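Local coordinates for enoyl-CoA hydratase/isomerase (Mycobacterium abscessus, PDB 3QXZ), which probably catalyses the hydration or double-bond isomerisation of enoyl-CoA thioesters, as a member of the crotonase-like enoyl-CoA hydratase/isomerase family, at residues Y43-D48 with L97-V101; I122-E128 with A180-A186; E207-L211 with D236-L240. The contacts are given in a common frame with arbitrary orientation. Residue numbers count along the deposited sequence, not the author numbering.

Contact 1: Y43-D48 with L97-V101; sequences YQRLDD and LRTPV. With K (potassium ion), chain D; EDO (1,2-ethanediol), chain I.
A potassium ion joins the two segments, held by Leu46 O (2.8 Å), Asp47 O (2.8 Å) and Thr99 OG1 (2.9 Å). A water lies 2.7 Å from K, and the carbonyls of Asp49 and Val52 complete the site. Residues 43-48 form the C-terminal turns of a helix; residues 97-100 form a loop, extended except at Arg98 (helical angles, -79/-22), that runs into a strand at Val101. The backbones come closest at Asp47 and Thr99, with CA atoms 5.6 Å apart.

Asp47 (chi1 t) points toward the loop and gathers its amides. Arg98 N donates to Asp47 OD2 at 3.1 Å, while Thr99 OG1, its hydrogen given to Asp47 OD1 at 2.7 Å, keeps its oxygen turned to the metal; Thr99 N makes a weak bond to Asp47 OD1 (2.9 Å). Arg98 folds back over the helix end. Its NH2 forms a salt bridge with Asp48 OD1 (3.1 Å) and a weak bond to Asp47 O (3.0 Å), and Asp47 OD2 sits over the guanidinium face, 3.4 Å from Arg98 NH1, a purely electrostatic pairing. Asp47, Asp48 and Arg98 thus form a salt-bridge network beside a potassium site built mainly of main-chain carbonyls at a helix C-terminus. A 1,2-ethanediol O2 donates to Asp47 OD2 (2.6 Å).

Tyr43 CD1 meets Leu97 CD1 at 3.9 Å and Tyr43 OH approaches Val101 CG1 at 4.0 Å. The contact ties the end of helix 33-48 to the loop entering strand 101-105; Tyr43, Leu46, Leu97 and Thr99 pack on strand 54-59, and Arg98 and Val101 reach helix 206-222.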
ATOM      1  N   TYR A  43       0.852  -8.151 -26.367  1.00 13.10           N
ATOM      2  CA  TYR A  43       1.417  -7.074 -25.542  1.00 12.81           C
ATOM      3  C   TYR A  43       2.719  -6.548 -26.155  1.00 13.09           C
ATOM      4  O   TYR A  43       2.921  -5.341 -26.249  1.00 12.64           O
ATOM      5  CB  TYR A  43       1.684  -7.553 -24.119  1.00 13.00           C
ATOM      6  CG  TYR A  43       0.497  -7.515 -23.198  1.00 12.07           C
ATOM      7  CD1 TYR A  43      -0.554  -6.617 -23.390  1.00 14.54           C
ATOM      8  CD2 TYR A  43       0.440  -8.368 -22.107  1.00 13.90           C
ATOM      9  CE1 TYR A  43      -1.628  -6.564 -22.503  1.00 14.70           C
ATOM     10  CE2 TYR A  43      -0.646  -8.335 -21.220  1.00 13.12           C
ATOM     11  CZ  TYR A  43      -1.673  -7.436 -21.442  1.00 12.94           C
ATOM     12  OH  TYR A  43      -2.738  -7.363 -20.563  1.00 14.54           O
ATOM     13  N   GLN A  44       3.615  -7.447 -26.557  1.00 13.83           N
ATOM     14  CA  GLN A  44       4.902  -7.011 -27.083  1.00 14.92           C
ATOM     15  C   GLN A  44       4.753  -6.236 -28.400  1.00 15.12           C
ATOM     16  O   GLN A  44       5.332  -5.154 -28.577  1.00 14.88           O
ATOM     17  CB  GLN A  44       5.862  -8.190 -27.269  1.00 15.36           C
ATOM     18  CG  GLN A  44       7.272  -7.723 -27.692  1.00 19.00           C
ATOM     19  CD  GLN A  44       7.927  -6.881 -26.612  1.00 23.29           C
ATOM     20  OE1 GLN A  44       8.267  -7.386 -25.539  1.00 25.55           O
ATOM     21  NE2 GLN A  44       8.102  -5.580 -26.885  1.00 25.05           N
ATOM     22  N   ARG A  45       3.951  -6.767 -29.318  1.00 14.94           N
ATOM     23  CA  ARG A  45       3.760  -6.129 -30.617  1.00 15.33           C
ATOM     24  C   ARG A  45       3.082  -4.770 -30.457  1.00 14.80           C
ATOM     25  O   ARG A  45       3.490  -3.792 -31.087  1.00 15.63           O
ATOM     26  CB  ARG A  45       2.949  -7.058 -31.533  1.00 16.43           C
ATOM     27  CG  ARG A  45       2.558  -6.422 -32.853  1.00 18.87           C
ATOM     28  CD  ARG A  45       1.881  -7.427 -33.784  1.00 23.52           C
ATOM     29  NE  ARG A  45       0.884  -8.235 -33.088  1.00 25.32           N
ATOM     30  CZ  ARG A  45      -0.333  -7.815 -32.746  1.00 25.82           C
ATOM     31  NH1 ARG A  45      -0.730  -6.573 -33.032  1.00 28.03           N
ATOM     32  NH2 ARG A  45      -1.149  -8.644 -32.103  1.00 27.10           N
ATOM     33  N   LEU A  46       2.049  -4.707 -29.613  1.00 13.65           N
ATOM     34  CA  LEU A  46       1.306  -3.472 -29.421  1.00 13.40           C
ATOM     35  C   LEU A  46       2.166  -2.438 -28.706  1.00 13.23           C
ATOM     36  O   LEU A  46       2.076  -1.243 -29.002  1.00 13.00           O
ATOM     37  CB  LEU A  46      -0.016  -3.730 -28.671  1.00 13.22           C
ATOM     38  CG  LEU A  46      -1.036  -4.583 -29.437  1.00 14.13           C
ATOM     39  CD1 LEU A  46      -2.180  -4.957 -28.515  1.00 16.10           C
ATOM     40  CD2 LEU A  46      -1.542  -3.859 -30.678  1.00 15.31           C
ATOM     41  N   ASP A  47       3.007  -2.886 -27.777  1.00 12.28           N
ATOM     42  CA  ASP A  47       3.923  -1.966 -27.116  1.00 12.75           C
ATOM     43  C   ASP A  47       4.866  -1.322 -28.132  1.00 13.16           C
ATOM     44  O   ASP A  47       5.122  -0.110 -28.074  1.00 12.35           O
ATOM     45  CB  ASP A  47       4.718  -2.654 -25.998  1.00 12.35           C
ATOM     46  CG  ASP A  47       5.341  -1.668 -25.026  1.00 10.94           C
ATOM     47  OD1 ASP A  47       4.744  -0.604 -24.773  1.00 12.16           O
ATOM     48  OD2 ASP A  47       6.413  -1.977 -24.496  1.00 11.90           O
ATOM     49  N   ASP A  48       5.349  -2.130 -29.077  1.00 14.81           N
ATOM     50  CA  ASP A  48       6.288  -1.667 -30.088  1.00 16.30           C
ATOM     51  C   ASP A  48       5.656  -0.780 -31.156  1.00 16.95           C
ATOM     52  O   ASP A  48       6.369  -0.012 -31.805  1.00 19.12           O
ATOM     53  CB  ASP A  48       6.984  -2.863 -30.734  1.00 16.81           C
ATOM     54  CG  ASP A  48       7.909  -3.579 -29.777  1.00 19.45           C
ATOM     55  OD1 ASP A  48       8.301  -2.970 -28.754  1.00 23.05           O
ATOM     56  OD2 ASP A  48       8.250  -4.749 -30.051  1.00 24.14           O
ATOM     57  N   LEU A  97       5.564  -2.989 -19.907  1.00  8.42           N
ATOM     58  CA  LEU A  97       5.438  -2.246 -21.179  1.00  8.84           C
ATOM     59  C   LEU A  97       5.632  -0.741 -21.004  1.00  9.08           C
ATOM     60  O   LEU A  97       5.472  -0.205 -19.905  1.00  8.59           O
ATOM     61  CB  LEU A  97       4.048  -2.479 -21.789  1.00  9.47           C
ATOM     62  CG  LEU A  97       3.600  -3.936 -21.949  1.00  9.10           C
ATOM     63  CD1 LEU A  97       2.230  -3.969 -22.623  1.00 11.02           C
ATOM     64  CD2 LEU A  97       4.640  -4.799 -22.680  1.00 10.20           C
ATOM     65  N   ARG A  98       5.945  -0.055 -22.102  1.00  9.20           N
ATOM     66  CA  ARG A  98       5.926   1.411 -22.100  0.50  9.52           C
ATOM     67  C   ARG A  98       4.492   1.945 -22.242  1.00  9.45           C
ATOM     68  O   ARG A  98       4.198   3.063 -21.823  1.00 11.18           O
ATOM     69  CB  ARG A  98       6.809   1.933 -23.234  0.50 10.57           C
ATOM     70  CG  ARG A  98       8.253   1.474 -23.122  0.50 12.09           C
ATOM     71  CD  ARG A  98       9.071   1.800 -24.360  0.50 16.52           C
ATOM     72  NE  ARG A  98       8.442   1.311 -25.587  0.50 19.75           N
ATOM     73  CZ  ARG A  98       8.615   0.091 -26.087  0.50 21.75           C
ATOM     74  NH1 ARG A  98       9.399  -0.784 -25.473  0.50 22.99           N
ATOM     75  NH2 ARG A  98       7.997  -0.259 -27.208  0.50 22.43           N
ATOM     76  N   THR A  99       3.605   1.121 -22.779  1.00  9.11           N
ATOM     77  CA  THR A  99       2.233   1.509 -23.104  1.00  9.63           C
ATOM     78  C   THR A  99       1.300   1.244 -21.939  1.00  8.57           C
ATOM     79  O   THR A  99       1.275   0.130 -21.437  1.00  8.97           O
ATOM     80  CB  THR A  99       1.753   0.724 -24.343  1.00  9.94           C
ATOM     81  OG1 THR A  99       2.669   0.970 -25.422  1.00 10.81           O
ATOM     82  CG2 THR A  99       0.332   1.094 -24.774  1.00 10.03           C
ATOM     83  N   PRO A 100       0.491   2.243 -21.531  1.00  8.06           N
ATOM     84  CA  PRO A 100      -0.507   2.018 -20.482  1.00  8.38           C
ATOM     85  C   PRO A 100      -1.489   0.913 -20.847  1.00  8.18           C
ATOM     86  O   PRO A 100      -1.882   0.776 -22.028  1.00  8.83           O
ATOM     87  CB  PRO A 100      -1.231   3.367 -20.399  1.00  8.73           C
ATOM     88  CG  PRO A 100      -0.173   4.369 -20.779  1.00  9.40           C
ATOM     89  CD  PRO A 100       0.567   3.671 -21.907  1.00  8.36           C
ATOM     90  N   VAL A 101      -1.865   0.131 -19.831  1.00  7.48           N
ATOM     91  CA  VAL A 101      -2.799  -0.982 -19.998  1.00  8.13           C
ATOM     92  C   VAL A 101      -3.922  -0.817 -18.987  1.00  7.80           C
ATOM     93  O   VAL A 101      -3.661  -0.718 -17.775  1.00  8.12           O
ATOM     94  CB  VAL A 101      -2.085  -2.342 -19.790  1.00  7.59           C
ATOM     95  CG1 VAL A 101      -3.100  -3.486 -19.831  1.00  9.13           C
ATOM     96  CG2 VAL A 101      -1.025  -2.564 -20.886  1.00  9.80           C
TER
HETATM   97  K     K D 262       2.806   1.407 -28.270  1.00 12.72           K
HETATM   98  C1  EDO I 267       8.520  -5.312 -22.677  1.00 25.80           C
HETATM   99  O1  EDO I 267       9.385  -6.309 -23.235  1.00 29.89           O
HETATM  100  C2  EDO I 267       8.852  -3.947 -23.267  1.00 26.12           C
HETATM  101  O2  EDO I 267       8.282  -3.834 -24.580  1.00 22.37           O
HETATM  102  O   HOH W   1       4.674   3.390 -28.306  1.00 22.97           O

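Contact 2: I122-E128 with A180-A186; sequences IRILAEE and ANRCLPA
Ile122 opens strand 122-126, its CA 3.3 Å from Asn181 OD1, where residues 180-186 come alongside. At Arg123 the pairing is completed by a side chain: Arg123 N donates to Asn181 OD1 (2.9 Å), and Asn181 N returns a bond to Arg123 O (2.8 Å). Asn181, with chi1 m and helical backbone angles (-83/-34), thereby interrupts the extended course of its segment just before strand 182-184. The Arg123 guanidinium turns elsewhere, to the carbonyls of Leu179, Ala117 and Ala120.

Regular parallel pairing begins at Ile124, which faces Arg182 with CA atoms 4.9 Å apart; Leu125 then matches Cys183 (4.7 Å) and Ala126 matches Leu184 (5.2 Å). The short strand axes approach to 4.7 Å at 28°, a signed crossing of -28°. Leu125 N donates to Arg182 O (2.9 Å) and Leu125 O accepts from Leu184 N (3.0 Å). Ile124, Ala126, Arg182 and Leu184 share one face, where Ile124 CG2 meets Leu184 CD1 at 4.1 Å; Leu125 and Cys183 share the other, and Leu125 CD1 reaches Ala180 CB at 3.8 Å.

Past Ala126, whose CB lies 3.8 Å from Ala186 CB, Glu127 N extends the pattern to Leu184 O (2.8 Å). Glu128 turns back so that OE1 accepts from Ala186 N (2.8 Å).

This is the edge of the crotonase-fold sheet, reached through an intervening helical region. Its chemistry implies a strand held mainly by backbone bonds, with a carboxylate and an amide substituting at its ends; Asn181 ND2 also binds Glu161 and Ala157 of the second subunit.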
ATOM      1  N   ILE A 122      -4.457  -0.061 -14.434  1.00  7.79           N
ATOM      2  CA  ILE A 122      -5.747   0.462 -13.984  1.00  8.08           C
ATOM      3  C   ILE A 122      -6.784  -0.641 -14.207  1.00  7.75           C
ATOM      4  O   ILE A 122      -6.751  -1.336 -15.233  1.00  8.07           O
ATOM      5  CB  ILE A 122      -6.101   1.722 -14.802  1.00  8.17           C
ATOM      6  CG1 ILE A 122      -5.074   2.844 -14.534  1.00 10.42           C
ATOM      7  CG2 ILE A 122      -7.574   2.186 -14.547  1.00  9.40           C
ATOM      8  CD1 ILE A 122      -5.021   3.963 -15.632  1.00 11.25           C
ATOM      9  N   ARG A 123      -7.679  -0.828 -13.238  1.00  7.87           N
ATOM     10  CA  ARG A 123      -8.773  -1.807 -13.339  1.00  7.80           C
ATOM     11  C   ARG A 123     -10.114  -1.142 -13.067  1.00  8.09           C
ATOM     12  O   ARG A 123     -10.278  -0.422 -12.083  1.00  8.09           O
ATOM     13  CB  ARG A 123      -8.585  -2.957 -12.336  1.00  7.37           C
ATOM     14  CG  ARG A 123      -7.693  -4.080 -12.850  1.00  8.16           C
ATOM     15  CD  ARG A 123      -7.209  -5.039 -11.737  1.00  7.69           C
ATOM     16  NE  ARG A 123      -6.384  -4.311 -10.772  1.00  7.26           N
ATOM     17  CZ  ARG A 123      -5.163  -3.865 -11.022  1.00  6.25           C
ATOM     18  NH1 ARG A 123      -4.538  -4.144 -12.170  1.00  6.87           N
ATOM     19  NH2 ARG A 123      -4.580  -3.105 -10.120  1.00  7.95           N
ATOM     20  N   ILE A 124     -11.068  -1.433 -13.947  1.00  8.44           N
ATOM     21  CA  ILE A 124     -12.465  -1.064 -13.721  1.00  9.53           C
ATOM     22  C   ILE A 124     -13.221  -2.380 -13.668  1.00  9.27           C
ATOM     23  O   ILE A 124     -13.123  -3.190 -14.612  1.00  9.64           O
ATOM     24  CB  ILE A 124     -12.990  -0.161 -14.855  1.00 10.01           C
ATOM     25  CG1 ILE A 124     -12.159   1.135 -14.928  1.00 11.03           C
ATOM     26  CG2 ILE A 124     -14.491   0.164 -14.633  1.00 11.73           C
ATOM     27  CD1 ILE A 124     -12.563   2.026 -16.126  1.00 14.51           C
ATOM     28  N   LEU A 125     -13.937  -2.612 -12.561  1.00  9.32           N
ATOM     29  CA  LEU A 125     -14.632  -3.896 -12.332  1.00 10.15           C
ATOM     30  C   LEU A 125     -16.150  -3.779 -12.373  1.00 10.80           C
ATOM     31  O   LEU A 125     -16.728  -2.796 -11.914  1.00 11.18           O
ATOM     32  CB  LEU A 125     -14.196  -4.537 -10.993  1.00 10.50           C
ATOM     33  CG  LEU A 125     -12.990  -5.479 -11.010  1.00  9.48           C
ATOM     34  CD1 LEU A 125     -11.710  -4.791 -11.476  1.00  9.51           C
ATOM     35  CD2 LEU A 125     -12.773  -6.077  -9.601  1.00 11.16           C
ATOM     36  N   ALA A 126     -16.765  -4.830 -12.893  1.00 10.64           N
ATOM     37  CA  ALA A 126     -18.224  -4.962 -12.941  1.00 11.57           C
ATOM     38  C   ALA A 126     -18.767  -5.282 -11.548  1.00 11.89           C
ATOM     39  O   ALA A 126     -18.326  -6.247 -10.905  1.00 11.73           O
ATOM     40  CB  ALA A 126     -18.594  -6.069 -13.899  1.00 11.42           C
ATOM     41  N   GLU A 127     -19.782  -4.524 -11.118  1.00 12.97           N
ATOM     42  CA  GLU A 127     -20.432  -4.783  -9.825  1.00 14.74           C
ATOM     43  C   GLU A 127     -21.022  -6.190  -9.681  1.00 15.29           C
ATOM     44  O   GLU A 127     -21.054  -6.749  -8.578  1.00 16.83           O
ATOM     45  CB  GLU A 127     -21.489  -3.703  -9.540  1.00 16.57           C
ATOM     46  CG  GLU A 127     -20.844  -2.371  -9.161  1.00 19.48           C
ATOM     47  CD  GLU A 127     -21.784  -1.177  -9.310  1.00 25.37           C
ATOM     48  OE1 GLU A 127     -22.978  -1.373  -9.620  1.00 27.45           O
ATOM     49  OE2 GLU A 127     -21.318  -0.033  -9.116  1.00 30.29           O
ATOM     50  N   GLU A 128     -21.459  -6.761 -10.796  1.00 15.06           N
ATOM     51  CA  GLU A 128     -22.123  -8.079 -10.795  1.00 16.71           C
ATOM     52  C   GLU A 128     -21.152  -9.258 -10.825  1.00 16.48           C
ATOM     53  O   GLU A 128     -21.575 -10.415 -10.720  1.00 17.48           O
ATOM     54  CB  GLU A 128     -23.102  -8.182 -11.976  1.00 17.79           C
ATOM     55  CG  GLU A 128     -24.215  -7.128 -11.999  1.00 19.53           C
ATOM     56  CD  GLU A 128     -23.856  -5.866 -12.786  1.00 21.50           C
ATOM     57  OE1 GLU A 128     -22.653  -5.576 -13.006  1.00 17.39           O
ATOM     58  OE2 GLU A 128     -24.791  -5.141 -13.193  1.00 25.49           O
ATOM     59  N   ALA A 180      -8.842  -2.141  -7.278  1.00  7.21           N
ATOM     60  CA  ALA A 180      -9.491  -1.607  -8.476  1.00  8.50           C
ATOM     61  C   ALA A 180      -9.670  -0.115  -8.344  1.00  8.31           C
ATOM     62  O   ALA A 180      -9.783   0.429  -7.238  1.00  9.08           O
ATOM     63  CB  ALA A 180     -10.859  -2.289  -8.688  1.00  9.37           C
ATOM     64  N   ASN A 181      -9.724   0.554  -9.490  1.00  8.34           N
ATOM     65  CA  ASN A 181      -9.880   1.996  -9.542  1.00  8.21           C
ATOM     66  C   ASN A 181     -11.318   2.442  -9.418  1.00  9.35           C
ATOM     67  O   ASN A 181     -11.599   3.506  -8.870  1.00 11.51           O
ATOM     68  CB  ASN A 181      -9.247   2.541 -10.829  1.00  8.48           C
ATOM     69  CG  ASN A 181      -7.780   2.235 -10.898  1.00  7.09           C
ATOM     70  OD1 ASN A 181      -7.370   1.094 -11.143  1.00  8.03           O
ATOM     71  ND2 ASN A 181      -6.969   3.263 -10.642  1.00  7.89           N
ATOM     72  N   ARG A 182     -12.215   1.642  -9.967  1.00  9.61           N
ATOM     73  CA  ARG A 182     -13.625   2.005 -10.064  1.00 10.21           C
ATOM     74  C   ARG A 182     -14.442   0.741 -10.241  1.00 10.18           C
ATOM     75  O   ARG A 182     -13.955  -0.258 -10.800  1.00  9.68           O
ATOM     76  CB  ARG A 182     -13.841   2.944 -11.274  1.00 11.88           C
ATOM     77  CG  ARG A 182     -15.241   3.583 -11.349  1.00 13.56           C
ATOM     78  CD  ARG A 182     -15.342   4.546 -12.506  1.00 18.98           C
ATOM     79  NE  ARG A 182     -16.584   5.307 -12.403  1.00 22.96           N
ATOM     80  CZ  ARG A 182     -17.054   6.107 -13.356  1.00 24.79           C
ATOM     81  NH1 ARG A 182     -16.384   6.252 -14.496  1.00 24.72           N
ATOM     82  NH2 ARG A 182     -18.203   6.756 -13.168  1.00 25.30           N
ATOM     83  N   CYS A 183     -15.690   0.790  -9.776  1.00 10.26           N
ATOM     84  CA  CYS A 183     -16.640  -0.250 -10.120  1.00 12.58           C
ATOM     85  C   CYS A 183     -17.912   0.351 -10.716  1.00 12.07           C
ATOM     86  O   CYS A 183     -18.300   1.476 -10.371  1.00 12.74           O
ATOM     87  CB  CYS A 183     -16.940  -1.173  -8.938  1.00 13.48           C
ATOM     88  SG  CYS A 183     -17.677  -0.400  -7.544  1.00 18.94           S
ATOM     89  N   LEU A 184     -18.482  -0.383 -11.655  1.00 11.97           N
ATOM     90  CA  LEU A 184     -19.649   0.068 -12.424  1.00 13.10           C
ATOM     91  C   LEU A 184     -20.508  -1.121 -12.769  1.00 13.77           C
ATOM     92  O   LEU A 184     -20.045  -2.259 -12.733  1.00 13.04           O
ATOM     93  CB  LEU A 184     -19.202   0.727 -13.738  1.00 13.18           C
ATOM     94  CG  LEU A 184     -18.536   2.090 -13.625  1.00 14.41           C
ATOM     95  CD1 LEU A 184     -17.895   2.469 -14.947  1.00 16.30           C
ATOM     96  CD2 LEU A 184     -19.553   3.152 -13.183  1.00 16.13           C
ATOM     97  N   PRO A 185     -21.772  -0.869 -13.145  1.00 14.57           N
ATOM     98  CA  PRO A 185     -22.552  -1.954 -13.718  1.00 14.72           C
ATOM     99  C   PRO A 185     -21.796  -2.542 -14.904  1.00 14.40           C
ATOM    100  O   PRO A 185     -21.130  -1.803 -15.653  1.00 14.35           O
ATOM    101  CB  PRO A 185     -23.831  -1.254 -14.190  1.00 15.55           C
ATOM    102  CG  PRO A 185     -23.959  -0.096 -13.259  1.00 15.04           C
ATOM    103  CD  PRO A 185     -22.540   0.389 -13.060  1.00 15.20           C
ATOM    104  N   ALA A 186     -21.876  -3.855 -15.066  1.00 14.88           N
ATOM    105  CA  ALA A 186     -21.120  -4.577 -16.099  1.00 14.81           C
ATOM    106  C   ALA A 186     -21.167  -3.942 -17.483  1.00 15.61           C
ATOM    107  O   ALA A 186     -20.139  -3.824 -18.157  1.00 16.03           O
ATOM    108  CB  ALA A 186     -21.581  -6.019 -16.182  1.00 14.59           C
TER

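Contact 3: E207-L211 with D236-L240; sequences ESAAL and DHLRL
Two helices run nearly antiparallel here, the axes of the 207-211 and 236-240 segments 10.7 Å apart at closest approach and 165° between their N-to-C directions. That spacing is wide, and long side chains span it. The CA pairs Ser208-Leu240 (7.1 Å) and Leu211-Asp236 (6.8 Å) set the register.

The apolar core is a leucine pair: Leu211 CD1 lies 3.7 Å from Leu240 CG, both side chains in the mt rotamer and both CA-to-CB bonds directed toward the other helix. Leu211 CD1 also reaches Arg239 CD (4.0 Å). One turn earlier in the first helix, Glu207 CG packs against Leu240 CD2 (3.8 Å), and Ser208 N lies 3.7 Å from Leu240 CD2.

The segments belong to helices 206-222 and 226-241, a helical hairpin in the C-terminal helical region that follows the sheet-containing core of the crotonase fold. The second subunit abuts it: Ser208 OG binds Val140 O of that chain, and Leu240 packs on its Ala141.

A salt bridge closes one side. Glu207 (chi1 t, chi2 p) presents OE2 to the edge of the guanidinium of Arg239, whose side chain is extended (chi1 to chi3 t), accepting from NE at 2.9 Å and from NH2 at 3.2 Å.

Two waters add bridges. One donates to Glu207 OE1 (2.6 Å) and accepts weakly from Arg239 NH2 (3.1 Å); the other donates both to Leu211 O (2.8 Å) and to Asp236 OD2 (2.8 Å).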
ATOM      1  N   GLU A 207       5.615  10.226 -24.821  1.00  8.53           N
ATOM      2  CA  GLU A 207       6.827   9.954 -24.054  1.00  8.66           C
ATOM      3  C   GLU A 207       6.595  10.189 -22.560  1.00  8.54           C
ATOM      4  O   GLU A 207       7.195   9.515 -21.714  1.00  8.08           O
ATOM      5  CB  GLU A 207       8.025  10.758 -24.591  1.00  9.66           C
ATOM      6  CG  GLU A 207       9.375  10.248 -24.094  1.00 11.67           C
ATOM      7  CD  GLU A 207       9.774   8.863 -24.594  1.00 14.53           C
ATOM      8  OE1 GLU A 207       9.118   8.286 -25.497  1.00 16.19           O
ATOM      9  OE2 GLU A 207      10.776   8.353 -24.070  1.00 18.31           O
ATOM     10  N   SER A 208       5.753  11.163 -22.212  1.00  7.96           N
ATOM     11  CA  SER A 208       5.387  11.387 -20.807  1.00  7.44           C
ATOM     12  C   SER A 208       4.767  10.117 -20.200  1.00  7.23           C
ATOM     13  O   SER A 208       5.162   9.679 -19.101  1.00  7.47           O
ATOM     14  CB  SER A 208       4.380  12.537 -20.720  1.00  7.83           C
ATOM     15  OG  SER A 208       4.990  13.768 -21.068  1.00  7.67           O
ATOM     16  N   ALA A 209       3.799   9.533 -20.902  1.00  7.23           N
ATOM     17  CA  ALA A 209       3.178   8.296 -20.403  1.00  7.85           C
ATOM     18  C   ALA A 209       4.188   7.169 -20.292  1.00  8.00           C
ATOM     19  O   ALA A 209       4.204   6.454 -19.284  1.00  8.02           O
ATOM     20  CB  ALA A 209       2.034   7.879 -21.298  1.00  8.89           C
ATOM     21  N   ALA A 210       5.041   7.009 -21.304  1.00  7.51           N
ATOM     22  CA  ALA A 210       5.996   5.889 -21.312  1.00  7.53           C
ATOM     23  C   ALA A 210       6.997   6.011 -20.165  1.00  7.29           C
ATOM     24  O   ALA A 210       7.263   5.021 -19.462  1.00  7.94           O
ATOM     25  CB  ALA A 210       6.731   5.840 -22.655  1.00  8.01           C
ATOM     26  N   LEU A 211       7.580   7.191 -19.972  1.00  7.00           N
ATOM     27  CA  LEU A 211       8.586   7.356 -18.927  1.00  7.08           C
ATOM     28  C   LEU A 211       7.973   7.266 -17.548  1.00  6.74           C
ATOM     29  O   LEU A 211       8.597   6.693 -16.632  1.00  6.74           O
ATOM     30  CB  LEU A 211       9.341   8.676 -19.085  1.00  8.16           C
ATOM     31  CG  LEU A 211      10.245   8.760 -20.322  1.00  8.34           C
ATOM     32  CD1 LEU A 211      10.893  10.146 -20.388  1.00  9.74           C
ATOM     33  CD2 LEU A 211      11.308   7.665 -20.404  1.00 11.85           C
ATOM     34  N   ASP A 236      14.687  11.801 -16.676  1.00  7.70           N
ATOM     35  CA  ASP A 236      13.498  11.770 -17.528  1.00  7.71           C
ATOM     36  C   ASP A 236      12.999  13.174 -17.867  1.00  7.91           C
ATOM     37  O   ASP A 236      12.585  13.416 -19.013  1.00  8.66           O
ATOM     38  CB  ASP A 236      12.370  10.968 -16.862  1.00  8.22           C
ATOM     39  CG  ASP A 236      12.608   9.463 -16.879  1.00  9.34           C
ATOM     40  OD1 ASP A 236      13.557   8.990 -17.533  1.00  9.52           O
ATOM     41  OD2 ASP A 236      11.831   8.761 -16.219  1.00  8.62           O
ATOM     42  N   HIS A 237      13.042  14.088 -16.903  1.00  7.25           N
ATOM     43  CA  HIS A 237      12.693  15.483 -17.173  1.00  8.27           C
ATOM     44  C   HIS A 237      13.620  16.094 -18.205  1.00  9.06           C
ATOM     45  O   HIS A 237      13.155  16.833 -19.068  1.00  9.47           O
ATOM     46  CB  HIS A 237      12.657  16.308 -15.892  1.00  8.61           C
ATOM     47  CG  HIS A 237      11.298  16.353 -15.270  1.00  8.70           C
ATOM     48  ND1 HIS A 237      10.739  15.280 -14.610  1.00  7.81           N
ATOM     49  CD2 HIS A 237      10.359  17.334 -15.265  1.00  8.49           C
ATOM     50  CE1 HIS A 237       9.516  15.601 -14.202  1.00  7.83           C
ATOM     51  NE2 HIS A 237       9.264  16.842 -14.597  1.00 10.12           N
ATOM     52  N   LEU A 238      14.929  15.831 -18.141  1.00  8.99           N
ATOM     53  CA  LEU A 238      15.811  16.384 -19.173  1.00 10.14           C
ATOM     54  C   LEU A 238      15.434  15.834 -20.540  1.00 10.44           C
ATOM     55  O   LEU A 238      15.428  16.591 -21.516  1.00 11.32           O
ATOM     56  CB  LEU A 238      17.289  16.133 -18.820  1.00 10.83           C
ATOM     57  CG  LEU A 238      17.852  16.861 -17.592  1.00 13.02           C
ATOM     58  CD1 LEU A 238      19.318  16.478 -17.408  1.00 16.99           C
ATOM     59  CD2 LEU A 238      17.702  18.369 -17.749  1.00 14.68           C
ATOM     60  N   ARG A 239      15.108  14.552 -20.629  1.00 10.26           N
ATOM     61  CA  ARG A 239      14.658  13.952 -21.886  1.00 11.28           C
ATOM     62  C   ARG A 239      13.378  14.602 -22.392  1.00 10.57           C
ATOM     63  O   ARG A 239      13.299  14.980 -23.575  1.00 12.01           O
ATOM     64  CB  ARG A 239      14.470  12.444 -21.714  1.00 11.48           C
ATOM     65  CG  ARG A 239      13.970  11.694 -22.946  1.00 14.50           C
ATOM     66  CD  ARG A 239      14.090  10.188 -22.755  1.00 16.46           C
ATOM     67  NE  ARG A 239      13.456   9.398 -23.815  1.00 18.79           N
ATOM     68  CZ  ARG A 239      14.035   9.094 -24.977  1.00 22.26           C
ATOM     69  NH1 ARG A 239      15.258   9.539 -25.260  1.00 22.91           N
ATOM     70  NH2 ARG A 239      13.382   8.355 -25.873  1.00 24.05           N
ATOM     71  N   LEU A 240      12.388  14.763 -21.516  1.00  9.63           N
ATOM     72  CA  LEU A 240      11.110  15.368 -21.903  1.00  9.46           C
ATOM     73  C   LEU A 240      11.220  16.852 -22.218  1.00 10.00           C
ATOM     74  O   LEU A 240      10.651  17.330 -23.219  1.00  9.60           O
ATOM     75  CB  LEU A 240      10.083  15.158 -20.781  1.00  8.59           C
ATOM     76  CG  LEU A 240       9.719  13.685 -20.604  1.00  8.26           C
ATOM     77  CD1 LEU A 240       9.042  13.487 -19.233  1.00  9.38           C
ATOM     78  CD2 LEU A 240       8.829  13.158 -21.751  1.00  9.37           C
TER
HETATM   79  O   HOH W   2      10.866   7.202 -27.155  1.00 26.41           O
HETATM   80  O   HOH W   3      11.293   6.162 -16.965  1.00  6.58           O

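In the fold
The contacts follow one another along the chain, each closing before the next opens, all within one crotonase-fold chain. Contacts 1 and 2 lie on opposite sides of the chain's centre, about 23 Å apart between centres, yet share the main sheet: the loop of contact 1 enters strand 101-105, which pairs with strand 122-126 of contact 2. Contact 3, centred about 16 Å from contact 1 and 30 Å from contact 2, belongs to the C-terminal helices. It touches contact 1 where Ala209 and Ala210 pack on Pro100 and Arg98, joining these helices to the core. Contacts 2 and 3 both meet the second subunit, linking sheet edge and hairpin to the three-chain assembly.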